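Local coordinates for DUF5037 domain-containing protein (Ruminococcus gnavus, PDB 4GL6) that is of unknown function, belongs to the DUF5037 family, and folds as a single chain with one antiparallel and one mixed beta-sheet packed against helices, at residues I6-E11 with E23-W27; Y18-F22 with Y72-G76; M84-I88 with V166-L171; W122-V126 with Y136-G140; Q213-G217 with I233-Q239. One frame throughout, in Å; residues are numbered along the deposited sequence.

Contact 1. Residues I6-E11 with E23-W27; sequences ISIKIE and EVLSW
Trp27 and Val24, on strand 22-28, meet successive turns of helix 6-18. Ile6 lies over one face of the indole: its CG2 rests 4.0 Å from the centroid of the five-membered ring in a CH-pi contact, while its CD1 touches Trp27 CH2 at 3.6 Å. Val24 makes the second half: the side chains of Val24 and Ile10 cross at about a right angle, Val24 CG2 and Ile10 CG2 3.6 Å apart, and Val24 CG1 lies toward Ser7. With CG anti to its carbonyl carbon (chi1 -72°) and the chain extended, Glu11 brings its carboxylate to the strand backbone, where OE2 accepts from Val24 N through its anti lone pair at 3.1 Å, in a nearly straight bond of 172°. A water accepts from both Ser7 N and Trp27 NE1, in the plane of the indole. Glu23 turns away from the helix to a salt bridge with Lys47. The segments run at 141° to each other, roughly antiparallel, with axes 7.8 Å apart, and Ile6 and Ile10 continue onto strand 40-46. This is a helix packed on the first two strands of an antiparallel four-stranded meander, whose outer strand carries a classic beta bulge at Leu25 and Ser26 opposite Thr43.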
# COMPACT_ATOMS: atom_id res chain seq x y z
N ILE A 6 20.31 -2.35 -15.17
CA ILE A 6 19.90 -2.46 -13.76
C ILE A 6 18.54 -3.14 -13.57
O ILE A 6 18.35 -3.90 -12.61
CB ILE A 6 19.99 -1.08 -13.08
CG1 ILE A 6 21.48 -0.69 -12.95
CG2 ILE A 6 19.33 -1.07 -11.71
CD1 ILE A 6 21.75 0.70 -12.44
N SER A 7 17.62 -2.90 -14.49
CA SER A 7 16.29 -3.51 -14.41
C SER A 7 16.34 -5.02 -14.54
O SER A 7 15.67 -5.72 -13.78
CB SER A 7 15.36 -2.93 -15.48
OG SER A 7 15.27 -1.53 -15.34
N ILE A 8 17.15 -5.50 -15.49
CA ILE A 8 17.29 -6.93 -15.74
C ILE A 8 17.95 -7.62 -14.53
O ILE A 8 17.57 -8.75 -14.19
CB ILE A 8 18.07 -7.24 -17.07
CG1 ILE A 8 17.22 -6.90 -18.32
CG2 ILE A 8 18.51 -8.70 -17.15
CD1 ILE A 8 16.90 -5.43 -18.57
N LYS A 9 18.90 -6.94 -13.88
CA LYS A 9 19.55 -7.50 -12.69
C LYS A 9 18.52 -7.70 -11.56
O LYS A 9 18.49 -8.77 -10.94
CB LYS A 9 20.72 -6.62 -12.21
CG LYS A 9 21.94 -6.55 -13.13
CD LYS A 9 23.08 -5.77 -12.47
CE LYS A 9 24.29 -5.61 -13.37
NZ LYS A 9 25.41 -4.89 -12.70
N ILE A 10 17.67 -6.70 -11.35
CA ILE A 10 16.63 -6.74 -10.30
C ILE A 10 15.58 -7.79 -10.63
O ILE A 10 15.21 -8.58 -9.76
CB ILE A 10 15.96 -5.36 -10.09
CG1 ILE A 10 16.98 -4.35 -9.55
CG2 ILE A 10 14.80 -5.46 -9.08
CD1 ILE A 10 16.54 -2.92 -9.57
N GLU A 11 15.10 -7.79 -11.88
CA GLU A 11 14.12 -8.79 -12.35
C GLU A 11 14.67 -10.23 -12.18
O GLU A 11 13.94 -11.12 -11.70
CB GLU A 11 13.72 -8.54 -13.82
CG GLU A 11 12.82 -7.32 -14.05
CD GLU A 11 12.62 -6.92 -15.52
OE1 GLU A 11 13.13 -7.61 -16.44
OE2 GLU A 11 11.94 -5.91 -15.78
N GLU A 23 8.54 -7.62 -13.13
CA GLU A 23 8.89 -6.53 -14.04
C GLU A 23 9.22 -5.31 -13.18
O GLU A 23 8.52 -5.02 -12.22
CB GLU A 23 7.73 -6.25 -15.01
CG GLU A 23 8.02 -5.21 -16.10
CD GLU A 23 6.87 -4.98 -17.08
OE1 GLU A 23 5.79 -5.60 -16.94
OE2 GLU A 23 7.04 -4.16 -18.00
N VAL A 24 10.32 -4.63 -13.50
CA VAL A 24 10.68 -3.37 -12.87
C VAL A 24 10.04 -2.34 -13.78
O VAL A 24 10.46 -2.19 -14.92
CB VAL A 24 12.21 -3.16 -12.78
CG1 VAL A 24 12.54 -1.72 -12.40
CG2 VAL A 24 12.84 -4.14 -11.79
N LEU A 25 9.01 -1.66 -13.30
CA LEU A 25 8.32 -0.62 -14.10
C LEU A 25 9.20 0.61 -14.29
O LEU A 25 9.21 1.21 -15.35
CB LEU A 25 6.97 -0.23 -13.47
CG LEU A 25 5.94 -1.35 -13.35
CD1 LEU A 25 4.71 -0.84 -12.62
CD2 LEU A 25 5.55 -1.94 -14.71
N SER A 26 9.94 0.98 -13.25
CA SER A 26 10.87 2.12 -13.30
C SER A 26 11.78 2.10 -12.07
O SER A 26 11.53 1.38 -11.09
CB SER A 26 10.13 3.45 -13.32
OG SER A 26 9.36 3.63 -12.13
N TRP A 27 12.83 2.89 -12.15
CA TRP A 27 13.71 3.05 -11.02
C TRP A 27 14.34 4.39 -10.97
O TRP A 27 14.56 5.04 -11.99
CB TRP A 27 14.73 1.91 -10.87
CG TRP A 27 15.73 1.75 -11.96
CD1 TRP A 27 15.71 0.84 -13.00
CD2 TRP A 27 16.99 2.48 -12.13
NE1 TRP A 27 16.82 0.95 -13.78
CE2 TRP A 27 17.62 1.92 -13.32
CE3 TRP A 27 17.62 3.52 -11.45
CZ2 TRP A 27 18.83 2.39 -13.80
CZ3 TRP A 27 18.85 3.98 -11.94
CH2 TRP A 27 19.44 3.43 -13.09
O HOH W 1 18.12 -0.39 -16.18

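Contact 2. Residues Y18-F22 with Y72-G76; sequences YGEEF and YDGYG
Tyr18, Phe22 and Tyr75 form an aromatic cluster that ties the turn between helix 6-18 and strand 22-28 to the start of helix 75-95. Tyr75 is the ring both others touch. Phe22 meets it edge-to-face, presenting an edge to the Tyr75 face with centroids 5.3 Å apart, and the closest atoms are Phe22 CE2 and Tyr75 CE1. The Tyr18 ring is tilted 40° from that of Tyr75, an oblique pair; the two side chains slide past each other in opposite directions, and Tyr75 CD2 sits over the centre of the Tyr18 ring. Having CG anti to the backbone N (chi1 -166°) sends the Tyr75 ring back toward the turn, where its hydroxyl donates to Glu20 OE2 at 3.0 Å from well above the carboxylate plane. Gly19, with positive phi, ends helix 6-18 and lets the chain swing round to Glu20 and Phe22. At the other end of the cluster, Tyr18 OH donates to Asp73 OD2, which also takes a hydrogen bond from Tyr13 and so is held by two tyrosines. Phe54 adds a further ring beside Tyr75. Asp73 serves helix 75-95 as well: ahead of the N-cap residue Gly74, it makes an Asx turn in which Tyr75 N donates to Asp73 OD1 at 3.0 Å, with an angle of 172° at the hydrogen.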
# COMPACT_ATOMS: atom_id res chain seq x y z
N TYR A 18 12.12 -15.81 -5.61
CA TYR A 18 10.71 -16.12 -5.29
C TYR A 18 9.88 -17.03 -6.22
O TYR A 18 8.72 -17.29 -5.91
CB TYR A 18 9.97 -14.77 -5.06
CG TYR A 18 10.59 -13.93 -3.95
CD1 TYR A 18 10.66 -14.42 -2.65
CD2 TYR A 18 11.07 -12.64 -4.20
CE1 TYR A 18 11.22 -13.66 -1.62
CE2 TYR A 18 11.63 -11.88 -3.17
CZ TYR A 18 11.70 -12.40 -1.88
OH TYR A 18 12.22 -11.69 -0.83
N GLY A 19 10.44 -17.50 -7.35
CA GLY A 19 9.72 -18.44 -8.25
C GLY A 19 8.88 -17.86 -9.38
O GLY A 19 8.86 -18.43 -10.47
N GLU A 20 8.18 -16.76 -9.12
CA GLU A 20 7.36 -16.05 -10.12
C GLU A 20 8.25 -15.14 -10.94
O GLU A 20 9.41 -14.93 -10.59
CB GLU A 20 6.37 -15.11 -9.45
CG GLU A 20 5.40 -15.75 -8.50
CD GLU A 20 4.54 -14.71 -7.83
OE1 GLU A 20 4.00 -13.82 -8.52
OE2 GLU A 20 4.42 -14.80 -6.60
N GLU A 21 7.70 -14.57 -12.00
CA GLU A 21 8.42 -13.57 -12.80
C GLU A 21 7.88 -12.18 -12.45
O GLU A 21 6.71 -12.02 -12.06
CB GLU A 21 8.43 -13.86 -14.31
CG GLU A 21 7.11 -14.18 -14.98
CD GLU A 21 7.25 -14.48 -16.47
OE1 GLU A 21 8.33 -14.26 -17.05
OE2 GLU A 21 6.26 -14.95 -17.07
N PHE A 22 8.78 -11.20 -12.55
CA PHE A 22 8.54 -9.82 -12.16
C PHE A 22 8.99 -8.87 -13.25
O PHE A 22 9.71 -9.25 -14.17
CB PHE A 22 9.36 -9.46 -10.91
CG PHE A 22 9.02 -10.27 -9.68
CD1 PHE A 22 9.48 -11.59 -9.54
CD2 PHE A 22 8.30 -9.69 -8.63
CE1 PHE A 22 9.17 -12.34 -8.40
CE2 PHE A 22 8.00 -10.43 -7.49
CZ PHE A 22 8.43 -11.76 -7.37
N TYR A 72 16.93 -3.82 0.66
CA TYR A 72 15.68 -4.51 1.05
C TYR A 72 14.77 -4.62 -0.17
O TYR A 72 14.32 -3.60 -0.67
CB TYR A 72 14.97 -3.84 2.23
CG TYR A 72 13.67 -4.51 2.57
CD1 TYR A 72 13.62 -5.87 2.86
CD2 TYR A 72 12.47 -3.79 2.62
CE1 TYR A 72 12.42 -6.50 3.16
CE2 TYR A 72 11.27 -4.41 2.92
CZ TYR A 72 11.24 -5.77 3.18
OH TYR A 72 10.07 -6.42 3.48
N ASP A 73 14.51 -5.86 -0.63
CA ASP A 73 13.73 -6.10 -1.88
C ASP A 73 12.26 -5.67 -1.89
O ASP A 73 11.66 -5.54 -2.96
CB ASP A 73 13.87 -7.54 -2.39
CG ASP A 73 13.27 -8.61 -1.45
OD1 ASP A 73 12.37 -8.33 -0.62
OD2 ASP A 73 13.70 -9.77 -1.59
N GLY A 74 11.71 -5.49 -0.69
CA GLY A 74 10.35 -5.03 -0.51
C GLY A 74 9.25 -6.03 -0.76
O GLY A 74 8.09 -5.63 -0.69
N TYR A 75 9.58 -7.30 -1.03
CA TYR A 75 8.57 -8.28 -1.41
C TYR A 75 7.76 -8.80 -0.26
O TYR A 75 6.55 -9.01 -0.41
CB TYR A 75 9.14 -9.43 -2.26
CG TYR A 75 8.04 -10.27 -2.93
CD1 TYR A 75 7.10 -9.66 -3.78
CD2 TYR A 75 7.93 -11.65 -2.72
CE1 TYR A 75 6.09 -10.39 -4.39
CE2 TYR A 75 6.91 -12.39 -3.33
CZ TYR A 75 5.99 -11.74 -4.17
OH TYR A 75 4.98 -12.41 -4.81
N GLY A 76 8.39 -9.03 0.89
CA GLY A 76 7.66 -9.48 2.10
C GLY A 76 6.62 -8.44 2.49
O GLY A 76 5.46 -8.75 2.81

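Contact 3. Residues M84-I88 with V166-L171; sequences MESMI and VYRDKL
Met84, Met87 and Ile88 of helix 75-95 meet Val166, Tyr167 and Leu171 of helix 156-171 by van der Waals packing, with no hydrogen bond between the segments; both methionines are selenomethionine in the crystal. Met87 points at helix 156-171 and then bends at its last torsion (chi3 -90°), bringing SE alongside Lys170 and Leu171, 3.7 Å from Lys170 O and 3.9 Å from Leu171 CD2. Met84 instead runs fully extended, and its terminal CE touches both Tyr167 OH (3.8 Å) and Leu171 CD1, meeting the leucine at about a right angle. Ile88 crosses Val166 at about a right angle, with Ile88 CG1 and Val166 CG1 4.1 Å apart. Ile88 CD1 turns toward the phenol end of Tyr167, 3.6 Å from Tyr167 OH. Val166 also sets both methyls against Met87 O. Leu171 CD1 lies over the centre of the Tyr167 ring, so its own helix covers that face. A wider pi-type turn here lets Val166 O accept from both Lys170 N and Leu171 N. The segments cross at 126°, with axes 10.6 Å apart. Both helices pack on the mixed sheet: Met84, Ile88 and Tyr167 all rest on Ala142 of strand 140-147, and the Tyr167 hydroxyl is bonded to Leu176 O in strand 175-182, the next strand.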
# COMPACT_ATOMS: atom_id res chain seq x y z
N MSE A 84 -3.69 -6.94 3.33
CA MSE A 84 -4.42 -5.77 3.87
C MSE A 84 -5.48 -5.32 2.83
O MSE A 84 -6.64 -5.11 3.17
CB MSE A 84 -3.46 -4.63 4.25
CG MSE A 84 -4.09 -3.59 5.16
SE MSE A 84 -3.05 -1.98 5.26
CE MSE A 84 -4.06 -0.92 6.55
N GLU A 85 -5.05 -5.22 1.58
CA GLU A 85 -5.92 -4.90 0.44
C GLU A 85 -7.08 -5.89 0.33
O GLU A 85 -8.23 -5.48 0.19
CB GLU A 85 -5.10 -4.90 -0.85
CG GLU A 85 -4.14 -3.71 -0.93
CD GLU A 85 -3.06 -3.84 -1.99
OE1 GLU A 85 -3.12 -4.72 -2.88
OE2 GLU A 85 -2.12 -3.02 -1.93
N SER A 86 -6.76 -7.17 0.44
CA SER A 86 -7.76 -8.22 0.32
C SER A 86 -8.86 -8.11 1.39
O SER A 86 -10.05 -8.18 1.08
CB SER A 86 -7.07 -9.59 0.39
OG SER A 86 -8.00 -10.62 0.12
N MSE A 87 -8.44 -7.95 2.64
CA MSE A 87 -9.36 -7.80 3.79
C MSE A 87 -10.25 -6.54 3.69
O MSE A 87 -11.43 -6.57 4.06
CB MSE A 87 -8.58 -7.84 5.12
CG MSE A 87 -8.00 -9.21 5.47
SE MSE A 87 -6.85 -9.21 7.12
CE MSE A 87 -5.10 -8.85 6.34
N ILE A 88 -9.69 -5.45 3.18
CA ILE A 88 -10.47 -4.23 2.95
C ILE A 88 -11.43 -4.44 1.77
O ILE A 88 -12.60 -4.05 1.85
CB ILE A 88 -9.58 -3.01 2.76
CG1 ILE A 88 -8.83 -2.74 4.06
CG2 ILE A 88 -10.42 -1.78 2.41
CD1 ILE A 88 -7.79 -1.66 3.96
N VAL A 166 -13.81 -4.70 9.52
CA VAL A 166 -12.50 -5.07 8.94
C VAL A 166 -11.36 -4.61 9.88
O VAL A 166 -10.52 -5.42 10.30
CB VAL A 166 -12.31 -4.48 7.54
CG1 VAL A 166 -10.90 -4.70 7.02
CG2 VAL A 166 -13.32 -5.08 6.58
N TYR A 167 -11.39 -3.34 10.26
CA TYR A 167 -10.36 -2.78 11.14
C TYR A 167 -10.33 -3.35 12.57
O TYR A 167 -9.26 -3.55 13.13
CB TYR A 167 -10.38 -1.23 11.09
CG TYR A 167 -9.62 -0.68 9.89
CD1 TYR A 167 -10.09 -0.87 8.59
CD2 TYR A 167 -8.40 -0.00 10.05
CE1 TYR A 167 -9.38 -0.37 7.48
CE2 TYR A 167 -7.70 0.50 8.95
CZ TYR A 167 -8.19 0.30 7.67
OH TYR A 167 -7.48 0.79 6.60
N ARG A 168 -11.49 -3.67 13.13
CA ARG A 168 -11.53 -4.27 14.48
C ARG A 168 -11.23 -5.78 14.49
O ARG A 168 -10.37 -6.24 15.23
CB ARG A 168 -12.91 -4.04 15.10
CG ARG A 168 -13.05 -4.56 16.53
CD ARG A 168 -14.48 -4.46 17.03
NE ARG A 168 -15.44 -5.21 16.21
CZ ARG A 168 -16.43 -4.71 15.45
NH1 ARG A 168 -16.71 -3.40 15.38
NH2 ARG A 168 -17.20 -5.56 14.76
N ASP A 169 -11.96 -6.54 13.68
CA ASP A 169 -11.91 -8.01 13.71
C ASP A 169 -10.87 -8.66 12.80
O ASP A 169 -10.36 -9.73 13.15
CB ASP A 169 -13.30 -8.61 13.38
CG ASP A 169 -14.41 -8.05 14.28
OD1 ASP A 169 -14.17 -7.79 15.48
OD2 ASP A 169 -15.54 -7.84 13.77
N LYS A 170 -10.58 -8.04 11.65
CA LYS A 170 -9.68 -8.63 10.64
C LYS A 170 -8.24 -8.15 10.76
O LYS A 170 -7.33 -8.97 10.76
CB LYS A 170 -10.23 -8.43 9.20
CG LYS A 170 -11.63 -9.00 8.92
CD LYS A 170 -11.74 -10.53 8.95
CE LYS A 170 -13.20 -10.97 8.91
NZ LYS A 170 -13.37 -12.44 9.08
N LEU A 171 -8.01 -6.83 10.84
CA LEU A 171 -6.64 -6.30 10.90
C LEU A 171 -5.89 -6.56 12.22
O LEU A 171 -4.71 -6.89 12.20
CB LEU A 171 -6.58 -4.82 10.52
CG LEU A 171 -7.03 -4.49 9.10
CD1 LEU A 171 -6.69 -3.04 8.82
CD2 LEU A 171 -6.41 -5.41 8.04

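Contact 4. Residues W122-V126 with Y136-G140; sequences WKNYV and YKTLG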
# COMPACT_ATOMS: atom_id res chain seq x y z
N TRP A 122 0.23 -12.76 8.17
CA TRP A 122 -0.39 -11.66 8.90
C TRP A 122 -0.35 -11.83 10.41
O TRP A 122 0.01 -10.90 11.12
CB TRP A 122 -1.82 -11.45 8.41
CG TRP A 122 -2.38 -10.17 8.90
CD1 TRP A 122 -3.20 -9.98 9.98
CD2 TRP A 122 -2.13 -8.85 8.37
NE1 TRP A 122 -3.50 -8.66 10.14
CE2 TRP A 122 -2.88 -7.93 9.21
CE3 TRP A 122 -1.39 -8.35 7.31
CZ2 TRP A 122 -2.89 -6.57 8.99
CZ3 TRP A 122 -1.41 -6.98 7.10
CH2 TRP A 122 -2.14 -6.11 7.92
N LYS A 123 -0.67 -13.03 10.88
CA LYS A 123 -0.63 -13.33 12.32
C LYS A 123 0.74 -13.01 12.99
O LYS A 123 0.77 -12.45 14.08
CB LYS A 123 -1.07 -14.76 12.63
CG LYS A 123 -0.31 -15.87 11.91
CD LYS A 123 -0.38 -17.21 12.64
CE LYS A 123 0.52 -18.26 12.00
NZ LYS A 123 0.74 -19.45 12.87
N ASN A 124 1.84 -13.32 12.31
CA ASN A 124 3.19 -13.06 12.83
C ASN A 124 3.53 -11.60 12.81
O ASN A 124 4.25 -11.11 13.69
CB ASN A 124 4.26 -13.79 12.01
CG ASN A 124 4.20 -15.29 12.18
OD1 ASN A 124 3.76 -15.80 13.20
ND2 ASN A 124 4.69 -16.00 11.18
N TYR A 125 3.06 -10.92 11.77
CA TYR A 125 3.29 -9.49 11.62
C TYR A 125 2.59 -8.71 12.74
O TYR A 125 3.19 -7.82 13.32
CB TYR A 125 2.86 -9.03 10.22
CG TYR A 125 3.00 -7.55 10.00
CD1 TYR A 125 4.23 -6.92 10.14
CD2 TYR A 125 1.89 -6.77 9.63
CE1 TYR A 125 4.36 -5.53 9.94
CE2 TYR A 125 2.01 -5.38 9.42
CZ TYR A 125 3.25 -4.78 9.58
OH TYR A 125 3.36 -3.45 9.38
N VAL A 126 1.33 -9.05 12.99
CA VAL A 126 0.54 -8.45 14.08
C VAL A 126 1.20 -8.69 15.44
O VAL A 126 1.23 -7.80 16.28
CB VAL A 126 -0.91 -9.00 14.10
CG1 VAL A 126 -1.64 -8.62 15.39
CG2 VAL A 126 -1.67 -8.51 12.88
N TYR A 136 4.19 -0.24 20.36
CA TYR A 136 3.42 -0.78 19.24
C TYR A 136 3.82 -0.06 17.96
O TYR A 136 4.46 1.00 17.98
CB TYR A 136 1.91 -0.73 19.49
CG TYR A 136 1.37 0.65 19.83
CD1 TYR A 136 1.02 1.56 18.82
CD2 TYR A 136 1.24 1.07 21.15
CE1 TYR A 136 0.54 2.84 19.13
CE2 TYR A 136 0.77 2.35 21.45
CZ TYR A 136 0.42 3.23 20.45
OH TYR A 136 -0.06 4.48 20.74
N LYS A 137 3.49 -0.69 16.85
CA LYS A 137 3.75 -0.19 15.53
C LYS A 137 2.42 -0.16 14.78
O LYS A 137 1.62 -1.10 14.87
CB LYS A 137 4.74 -1.09 14.81
CG LYS A 137 4.92 -0.75 13.32
CD LYS A 137 5.82 -1.71 12.56
CE LYS A 137 5.67 -1.55 11.04
NZ LYS A 137 5.98 -0.17 10.56
N THR A 138 2.20 0.93 14.04
CA THR A 138 1.07 1.06 13.17
C THR A 138 1.24 -0.01 12.08
O THR A 138 2.23 -0.01 11.36
CB THR A 138 1.00 2.45 12.50
OG1 THR A 138 0.81 3.45 13.49
CG2 THR A 138 -0.14 2.50 11.52
N LEU A 139 0.26 -0.91 11.98
CA LEU A 139 0.27 -2.02 11.02
C LEU A 139 0.46 -1.48 9.62
O LEU A 139 1.30 -1.97 8.85
CB LEU A 139 -1.03 -2.82 11.09
CG LEU A 139 -1.28 -3.58 12.39
CD1 LEU A 139 -2.67 -4.20 12.30
CD2 LEU A 139 -0.24 -4.63 12.70
N GLY A 140 -0.31 -0.45 9.32
CA GLY A 140 -0.18 0.26 8.06
C GLY A 140 -1.35 1.18 7.81
O GLY A 140 -2.19 1.42 8.70
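Leu139 is the apolar centre, its two methyls spread against three residues of helix 122-129. CD1 meets Trp122 CZ2 at 4.1 Å, while CD2 touches Tyr125 CE2 (4.0 Å) and Val126 CG2 (4.1 Å). Trp122 and Tyr125 both carry CG anti to the backbone N (chi1 -167° and 177°), which throws the two rings out from the helix on the same side, with Tyr125 CD2 above the rim of one indole face. The helix thus offers two aromatic rings and a valine to a single leucine. Farther out, the tyrosine turns polar. Its hydroxyl donates to Leu139 O at 2.6 Å, in the carbonyl plane and on a lone pair, with a C=O...donor angle of 130°; the carbonyl lies at the ring edge, near the ring plane. One residue is therefore gripped by side chain and by backbone at once. Lys137 crosses the end of the phenol at about a right angle, bringing CE to 3.4 Å from Tyr125 OH, before its NZ turns off to bond Ile106 O. At the indole edge Trp122 NE1 donates to Leu171 O, and Thr138 OG1 pairs with Gln174. It is a helix-loop-strand connection in which the loop folds back on helix 122-129 just before entering strand 140-147, an inner strand of the mixed sheet.

Contact 5. Residues Q213-G217 with I233-Q239; sequences QPYFG and IFKAAKQ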
# COMPACT_ATOMS: atom_id res chain seq x y z
N GLN A 213 -11.46 16.58 -3.84
CA GLN A 213 -12.41 15.46 -3.88
C GLN A 213 -12.72 15.06 -2.42
O GLN A 213 -11.81 15.08 -1.58
CB GLN A 213 -11.81 14.27 -4.64
CG GLN A 213 -11.50 14.50 -6.12
CD GLN A 213 -12.70 14.46 -7.05
OE1 GLN A 213 -13.80 14.04 -6.69
NE2 GLN A 213 -12.46 14.84 -8.27
N PRO A 214 -13.98 14.68 -2.14
CA PRO A 214 -14.33 14.30 -0.77
C PRO A 214 -13.65 13.01 -0.34
O PRO A 214 -13.59 12.06 -1.12
CB PRO A 214 -15.84 14.11 -0.83
CG PRO A 214 -16.12 13.73 -2.24
CD PRO A 214 -15.11 14.48 -3.06
N TYR A 215 -13.12 13.01 0.89
CA TYR A 215 -12.48 11.84 1.45
C TYR A 215 -12.65 11.76 2.95
O TYR A 215 -12.90 12.76 3.62
CB TYR A 215 -11.00 11.77 1.06
CG TYR A 215 -10.08 12.55 1.96
CD1 TYR A 215 -10.02 13.94 1.90
CD2 TYR A 215 -9.25 11.89 2.88
CE1 TYR A 215 -9.16 14.64 2.74
CE2 TYR A 215 -8.39 12.58 3.72
CZ TYR A 215 -8.35 13.95 3.65
OH TYR A 215 -7.49 14.63 4.47
N PHE A 216 -12.50 10.55 3.46
CA PHE A 216 -12.61 10.26 4.87
C PHE A 216 -11.28 9.64 5.29
O PHE A 216 -10.87 8.66 4.69
CB PHE A 216 -13.76 9.28 5.09
CG PHE A 216 -13.88 8.77 6.50
CD1 PHE A 216 -14.26 9.62 7.53
CD2 PHE A 216 -13.67 7.42 6.78
CE1 PHE A 216 -14.40 9.14 8.84
CE2 PHE A 216 -13.82 6.93 8.08
CZ PHE A 216 -14.18 7.79 9.11
N GLY A 217 -10.65 10.24 6.31
CA GLY A 217 -9.37 9.80 6.87
C GLY A 217 -9.51 9.57 8.35
O GLY A 217 -9.93 10.48 9.08
N ILE A 233 -19.28 11.98 11.41
CA ILE A 233 -18.10 12.56 10.75
C ILE A 233 -17.86 11.92 9.37
O ILE A 233 -17.42 12.59 8.43
CB ILE A 233 -16.84 12.45 11.67
CG1 ILE A 233 -17.00 13.36 12.91
CG2 ILE A 233 -15.56 12.83 10.93
CD1 ILE A 233 -16.07 13.02 14.06
N PHE A 234 -18.13 10.62 9.27
CA PHE A 234 -18.02 9.87 8.01
C PHE A 234 -19.04 10.37 6.99
O PHE A 234 -18.65 10.66 5.85
CB PHE A 234 -18.19 8.36 8.27
CG PHE A 234 -18.32 7.54 7.03
CD1 PHE A 234 -17.22 7.33 6.20
CD2 PHE A 234 -19.52 6.93 6.70
CE1 PHE A 234 -17.32 6.56 5.05
CE2 PHE A 234 -19.64 6.16 5.55
CZ PHE A 234 -18.54 5.98 4.72
N LYS A 235 -20.30 10.49 7.40
CA LYS A 235 -21.36 11.00 6.52
C LYS A 235 -21.04 12.42 6.00
O LYS A 235 -21.16 12.66 4.80
CB LYS A 235 -22.75 10.94 7.18
CG LYS A 235 -23.27 9.51 7.32
CD LYS A 235 -24.77 9.38 7.55
CE LYS A 235 -25.18 9.67 8.98
NZ LYS A 235 -26.60 9.29 9.22
N ALA A 236 -20.60 13.30 6.89
CA ALA A 236 -20.22 14.67 6.54
C ALA A 236 -19.03 14.68 5.56
O ALA A 236 -19.08 15.39 4.55
CB ALA A 236 -19.92 15.50 7.78
N ALA A 237 -18.01 13.87 5.84
CA ALA A 237 -16.81 13.76 4.98
C ALA A 237 -17.13 13.26 3.57
O ALA A 237 -16.61 13.79 2.58
CB ALA A 237 -15.78 12.85 5.61
N LYS A 238 -18.02 12.26 3.50
CA LYS A 238 -18.49 11.64 2.25
C LYS A 238 -19.24 12.65 1.34
O LYS A 238 -19.16 12.52 0.13
CB LYS A 238 -19.32 10.38 2.58
CG LYS A 238 -19.57 9.43 1.42
CD LYS A 238 -20.36 8.18 1.83
CE LYS A 238 -20.85 7.41 0.59
NZ LYS A 238 -21.79 6.27 0.76
N GLN A 239 -19.96 13.63 1.92
CA GLN A 239 -20.53 14.78 1.15
C GLN A 239 -19.44 15.83 0.85
O GLN A 239 -19.41 16.35 -0.25
CB GLN A 239 -21.72 15.49 1.83
CG GLN A 239 -23.10 14.96 1.43
CD GLN A 239 -23.32 13.56 1.93
OE1 GLN A 239 -23.50 13.34 3.12
NE2 GLN A 239 -23.33 12.60 1.01
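Phe216 and Phe234 supply the aromatic part of the contact, meeting edge-to-face: the edge of Phe234 is directed at the face of Phe216, with centroids 5.0 Å apart and planes at 80°. Both rings have CG anti to the backbone N (chi1 173° and 170°), so each reaches straight out from its own backbone, and the two side chains cross at about a right angle. Phe234 CD1 lies over the rim of the Phe216 face, 3.6 Å from Phe216 CD2, and Phe234 CB adds a CH-pi contact to the same ring, 4.2 Å from its centroid.

Aliphatic groups line the Phe216 edge. Ala237 CB touches it near Phe216 CD1 at 4.1 Å, and Ile233 CG2 lies at the same ring's edge by CE1.

Carbon-to-carbonyl contacts form a third group. The small Ala237 methyl, CB, sits 3.5 Å from Tyr215 O, which brings strand and helix backbones close. Pro214 then lies against the last turn of the helix, its CB 3.5 Å from Ala237 O.

The polar interactions lie outside the contact. Pro214 and Phe216 are backbone-bonded to strand 175-182, Tyr215 turns away to stack on Tyr180, and Lys238 forms salt bridges with Glu159 and Asp156 of helix 156-171. No hydrogen bond joins the two segments directly. Van der Waals and aromatic contacts therefore hold helix 231-239 to an edge strand of the mixed sheet, 215-220, while charged groups beyond the interface link it to a neighbouring helix.

Overall arrangement
The five contacts fall into two groups that match the two sheets. Contacts 1 and 2 belong to the antiparallel sheet, with centres 12 Å apart, and touch where Glu11 CG meets Phe22 O at 3.7 Å. Contacts 3, 4 and 5 lie at the mixed sheet. The centres of contacts 3 and 4 are also 12 Å apart; contact 4 is nested in the loop closed by contact 3, and Met87 CE packs on Trp122 CD2 at 3.6 Å. Helix 75-95 joins the groups, since it starts in contact 2 and continues into contact 3; the nearest atoms of contacts 2 and 3 are about 9 Å apart. Contact 5 holds the far end, about 39 Å from contact 1 between centres. The function is unknown, and the contacts are described here as structural packing only.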